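Local atomic coordinates of thioredoxin domain-containing protein (Vibrio parahaemolyticus, PDB entry 2R5S), a protein that is of unknown function but, as a whole, may reduce protein disulfides, with this chain forming its C-terminal tetratricopeptide-repeat part. Residues 107-110 / 111-115; 145-148 / 149-153. All coordinates share one frame; numbering follows the deposited sequence.

Both interactions are local and lie in the tetratricopeptide-repeat region: interaction 1 spans the N-cap and first turns of helix 108-120, and interaction 2 lies within helix 145-157, so neither closes a long loop and neither nests within or crosses the other. From the N terminus, Asn107 caps helix 108-120, whose first residues 108-110 lead into 111-115. The chain then runs through helix 124-135 and a loop before reaching interaction 2. The two sites come together in space, with centres about 11 Å apart, and Cys112 SG lies 3.6 Å from Val146 CG2. Helix 124-135 touches both sites, Leu131 meeting each, so helices 108-120, 124-135 and 145-157 pack against one another.

Interaction 1. Residues 107-110 / 111-115; sequences NFEL and ACELA
Phe108 O accepts a nearly straight bond from Cys112 N at 3.1 Å and Leu110 O one from Leu114 N at 2.8 Å, which sets the i to i+4 pattern at the start of helix 108-120. This helix belongs to the all-helical tetratricopeptide-repeat region, and its start is a worked example of N-capping. Asn107 holds the cap position, and its OD1 takes the N-H of Leu110 at 3.0 Å. With CG anti to the Asn107 backbone N (chi1 -174°), the side-chain carbonyl folds over the helix end, and the N-H approaches from 53° above the carbonyl plane. Leu110 N, which has only a weak bond to Asn107 O, thereby gains a second acceptor. Ala111 N is held less firmly: its bond to Phe108 O, at 3.1 Å, is weak, as is the one to Asn107 O. Phe108 O thus serves two donors, one well aligned and one poorly.

Along one flank, Glu109 and Glu113 cross obliquely, with carboxylate planes 32° apart and OE2 of Glu109 standing 3.9 Å from OE1 of Glu113. Both are exposed, and the neighbouring charges would probably make each slightly harder to ionise, although the nearby positive end of the helix may offset this. The buried side chains meet neighbouring helices, Leu110 and Ala111 on Leu101 of helix 92-103, and Ala111 also on Ile134. Cys112 faces Glu145, Val146 and Thr149 of helix 145-157; its sulfur lies beside its own backbone N, which leaves Cys112 SG 3.8 Å from Phe108 O.

Interaction 2. Residues 145-148 / 149-153; sequences EVKK and TFMDI
Lys148 and Asp152 sit one turn apart at the solvent-facing side of helix 145-157, a helix of the tetratricopeptide-repeat region, and Asp152 N bonds to Lys148 O at 2.7 Å with an N-H...O angle of 160°. The lysine illustrates how a long side chain can run beside a carboxylate without reaching a salt bridge. Its CB rests 3.1 Å from Thr149 N, the next amide of the chain. CG, anti to the backbone N (chi1 -179°), passes 3.7 Å from OD2 of Asp152. Lys148 CD follows the same line, 4.3 Å from Asp152 OD2, and CE comes back to 3.7 Å from that oxygen. Only at the last torsion, chi4 94°, does the chain bend, and Lys148 NZ stops 4.6 Å from Asp152 OD1. The opposite charges probably attract across this gap, while the methylene groups make the direct contact with the carboxylate. The carboxylate also lies close to Lys148 O, an acceptor beside an acceptor, and the Lys148 charge may ease this crowding of acceptors at a distance.

Three other side chains are turned into the fold. Val146 and Thr149 meet helix 124-135, through Leu135 and Leu131 respectively. Phe150 spans from Leu131 to Tyr167 and Leu171 of helix 162-174. Met151, present as selenomethionine and exposed, still touches Leu171. Phe150 N bonds to Val146 O at 3.0 Å, and Phe150 CB lies 3.3 Å from that same Val146 O.

Interaction 1. Residues 107-110 / 111-115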
loop_
_atom_site.group_PDB
_atom_site.type_symbol
_atom_site.label_atom_id
_atom_site.label_comp_id
_atom_site.label_asym_id
_atom_site.label_seq_id
_atom_site.Cartn_x
_atom_site.Cartn_y
_atom_site.Cartn_z
ATOM N N ASN A 107 14.314 -13.214 17.514
ATOM C CA ASN A 107 15.264 -12.866 16.449
ATOM C C ASN A 107 14.802 -11.664 15.652
ATOM O O ASN A 107 14.084 -11.809 14.670
ATOM C CB ASN A 107 15.490 -14.076 15.492
ATOM C CG ASN A 107 16.576 -13.819 14.452
ATOM O OD1 ASN A 107 16.793 -12.675 14.040
ATOM N ND2 ASN A 107 17.254 -14.895 14.006
ATOM N N PHE A 108 15.228 -10.471 16.078
ATOM C CA PHE A 108 14.754 -9.195 15.514
ATOM C C PHE A 108 15.203 -9.026 14.083
ATOM O O PHE A 108 14.501 -8.446 13.297
ATOM C CB PHE A 108 15.223 -7.997 16.357
ATOM C CG PHE A 108 14.531 -7.907 17.719
ATOM C CD1 PHE A 108 13.256 -8.442 17.893
ATOM C CD2 PHE A 108 15.161 -7.326 18.800
ATOM C CE1 PHE A 108 12.595 -8.379 19.151
ATOM C CE2 PHE A 108 14.521 -7.256 20.056
ATOM C CZ PHE A 108 13.226 -7.781 20.229
ATOM N N GLU A 109 16.385 -9.528 13.763
ATOM C CA GLU A 109 16.938 -9.418 12.423
ATOM C C GLU A 109 16.123 -10.222 11.342
ATOM O O GLU A 109 16.116 -9.875 10.147
ATOM C CB GLU A 109 18.419 -9.843 12.454
ATOM C CG GLU A 109 19.035 -9.902 11.051
ATOM C CD GLU A 109 20.455 -10.485 10.982
ATOM O OE1 GLU A 109 21.282 -10.191 11.861
ATOM O OE2 GLU A 109 20.723 -11.235 10.032
ATOM N N LEU A 110 15.470 -11.299 11.768
ATOM C CA LEU A 110 14.577 -12.071 10.888
ATOM C C LEU A 110 13.291 -11.307 10.644
ATOM O O LEU A 110 12.664 -11.438 9.593
ATOM C CB LEU A 110 14.186 -13.390 11.538
ATOM C CG LEU A 110 14.851 -14.614 10.921
ATOM C CD1 LEU A 110 14.668 -15.729 11.934
ATOM C CD2 LEU A 110 14.137 -14.903 9.581
ATOM N N ALA A 111 12.915 -10.524 11.634
ATOM C CA ALA A 111 11.685 -9.773 11.572
ATOM C C ALA A 111 11.835 -8.655 10.574
ATOM O O ALA A 111 10.973 -8.495 9.707
ATOM C CB ALA A 111 11.243 -9.298 12.939
ATOM N N CYS A 112 12.966 -7.953 10.633
ATOM C CA CYS A 112 13.319 -6.927 9.651
ATOM C C CYS A 112 13.272 -7.459 8.237
ATOM O O CYS A 112 12.709 -6.824 7.361
ATOM C CB CYS A 112 14.671 -6.283 9.996
ATOM S SG CYS A 112 14.521 -5.167 11.474
ATOM N N GLU A 113 13.851 -8.631 8.013
ATOM C CA GLU A 113 13.871 -9.311 6.667
ATOM C C GLU A 113 12.425 -9.768 6.258
ATOM O O GLU A 113 11.968 -9.532 5.147
ATOM C CB GLU A 113 14.686 -10.559 6.757
ATOM C CG GLU A 113 16.082 -10.469 7.299
ATOM C CD GLU A 113 16.826 -11.819 7.095
ATOM O OE1 GLU A 113 17.603 -12.215 7.992
ATOM O OE2 GLU A 113 16.589 -12.506 6.047
ATOM N N LEU A 114 11.712 -10.429 7.165
ATOM C CA LEU A 114 10.307 -10.760 6.870
ATOM C C LEU A 114 9.560 -9.472 6.377
ATOM O O LEU A 114 8.988 -9.426 5.246
ATOM C CB LEU A 114 9.620 -11.403 8.093
ATOM C CG LEU A 114 8.173 -11.761 7.825
ATOM C CD1 LEU A 114 8.125 -12.453 6.454
ATOM C CD2 LEU A 114 7.563 -12.654 8.885
ATOM N N ALA A 115 9.689 -8.390 7.157
ATOM C CA ALA A 115 9.020 -7.156 6.875
ATOM C C ALA A 115 9.378 -6.590 5.528
ATOM O O ALA A 115 8.466 -6.142 4.839
ATOM C CB ALA A 115 9.229 -6.136 8.035
#

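Interaction 2. Residues 145-148 / 149-153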
loop_
_atom_site.group_PDB
_atom_site.type_symbol
_atom_site.label_atom_id
_atom_site.label_comp_id
_atom_site.label_asym_id
_atom_site.label_seq_id
_atom_site.Cartn_x
_atom_site.Cartn_y
_atom_site.Cartn_z
ATOM N N GLU A 145 17.811 -0.947 14.171
ATOM C CA GLU A 145 17.537 -1.489 12.839
ATOM C C GLU A 145 16.043 -1.807 12.586
ATOM O O GLU A 145 15.617 -1.835 11.453
ATOM C CB GLU A 145 18.494 -2.686 12.544
ATOM C CG GLU A 145 18.002 -3.799 11.607
ATOM C CD GLU A 145 19.072 -4.945 11.325
ATOM O OE1 GLU A 145 18.685 -6.020 10.752
ATOM O OE2 GLU A 145 20.273 -4.790 11.703
ATOM N N VAL A 146 15.251 -2.029 13.625
ATOM C CA VAL A 146 13.842 -2.238 13.485
ATOM C C VAL A 146 13.043 -0.957 13.264
ATOM O O VAL A 146 12.176 -0.931 12.405
ATOM C CB VAL A 146 13.232 -2.942 14.771
ATOM C CG1 VAL A 146 11.722 -2.804 14.805
ATOM C CG2 VAL A 146 13.678 -4.406 14.858
ATOM N N LYS A 147 13.286 0.086 14.069
ATOM C CA LYS A 147 12.736 1.375 13.764
ATOM C C LYS A 147 13.090 1.873 12.358
ATOM O O LYS A 147 12.260 2.457 11.715
ATOM C CB LYS A 147 13.163 2.429 14.798
ATOM C CG LYS A 147 12.248 3.637 14.820
ATOM C CD LYS A 147 13.101 4.875 14.993
ATOM C CE LYS A 147 13.226 5.211 16.456
ATOM N NZ LYS A 147 12.108 6.062 16.746
ATOM N N LYS A 148 14.298 1.629 11.881
ATOM C CA LYS A 148 14.685 2.085 10.562
ATOM C C LYS A 148 13.958 1.350 9.428
ATOM O O LYS A 148 13.567 1.932 8.381
ATOM C CB LYS A 148 16.190 1.873 10.378
ATOM C CG LYS A 148 16.689 2.335 9.029
ATOM C CD LYS A 148 18.158 2.023 8.864
ATOM C CE LYS A 148 18.545 2.254 7.478
ATOM N NZ LYS A 148 19.097 3.662 7.362
ATOM N N THR A 149 13.823 0.048 9.575
ATOM C CA THR A 149 13.142 -0.640 8.506
ATOM C C THR A 149 11.665 -0.322 8.559
ATOM O O THR A 149 11.077 -0.149 7.541
ATOM C CB THR A 149 13.420 -2.163 8.345
ATOM O OG1 THR A 149 12.159 -2.810 8.312
ATOM C CG2 THR A 149 14.223 -2.758 9.461
ATOM N N PHE A 150 11.096 -0.132 9.734
ATOM C CA PHE A 150 9.764 0.496 9.837
ATOM C C PHE A 150 9.718 1.850 9.080
ATOM O O PHE A 150 8.823 2.080 8.261
ATOM C CB PHE A 150 9.475 0.690 11.319
ATOM C CG PHE A 150 8.100 1.059 11.640
ATOM C CD1 PHE A 150 7.130 0.068 11.849
ATOM C CD2 PHE A 150 7.751 2.404 11.824
ATOM C CE1 PHE A 150 5.788 0.423 12.234
ATOM C CE2 PHE A 150 6.430 2.744 12.192
ATOM C CZ PHE A 150 5.479 1.769 12.399
HETATM N N MSE A 151 10.728 2.695 9.292
HETATM C CA MSE A 151 10.783 4.028 8.718
HETATM C C MSE A 151 11.019 4.047 7.186
HETATM O O MSE A 151 10.480 4.910 6.488
HETATM C CB MSE A 151 11.882 4.824 9.401
HETATM C CG MSE A 151 11.645 5.111 10.916
HETATM SE SE MSE A 151 10.588 6.652 11.378
HETATM C CE MSE A 151 11.705 8.136 10.863
ATOM N N ASP A 152 11.848 3.132 6.682
ATOM C CA ASP A 152 12.030 3.028 5.225
ATOM C C ASP A 152 10.705 2.517 4.599
ATOM O O ASP A 152 10.303 2.972 3.543
ATOM C CB ASP A 152 13.185 2.075 4.846
ATOM C CG ASP A 152 14.551 2.466 5.461
ATOM O OD1 ASP A 152 14.843 3.668 5.697
ATOM O OD2 ASP A 152 15.350 1.519 5.695
ATOM N N ILE A 153 10.005 1.607 5.281
ATOM C CA ILE A 153 8.713 1.110 4.751
ATOM C C ILE A 153 7.722 2.290 4.636
ATOM O O ILE A 153 7.058 2.444 3.627
ATOM C CB ILE A 153 8.161 -0.134 5.536
ATOM C CG1 ILE A 153 8.856 -1.456 5.144
ATOM C CG2 ILE A 153 6.650 -0.373 5.279
ATOM C CD1 ILE A 153 10.396 -1.378 4.961
#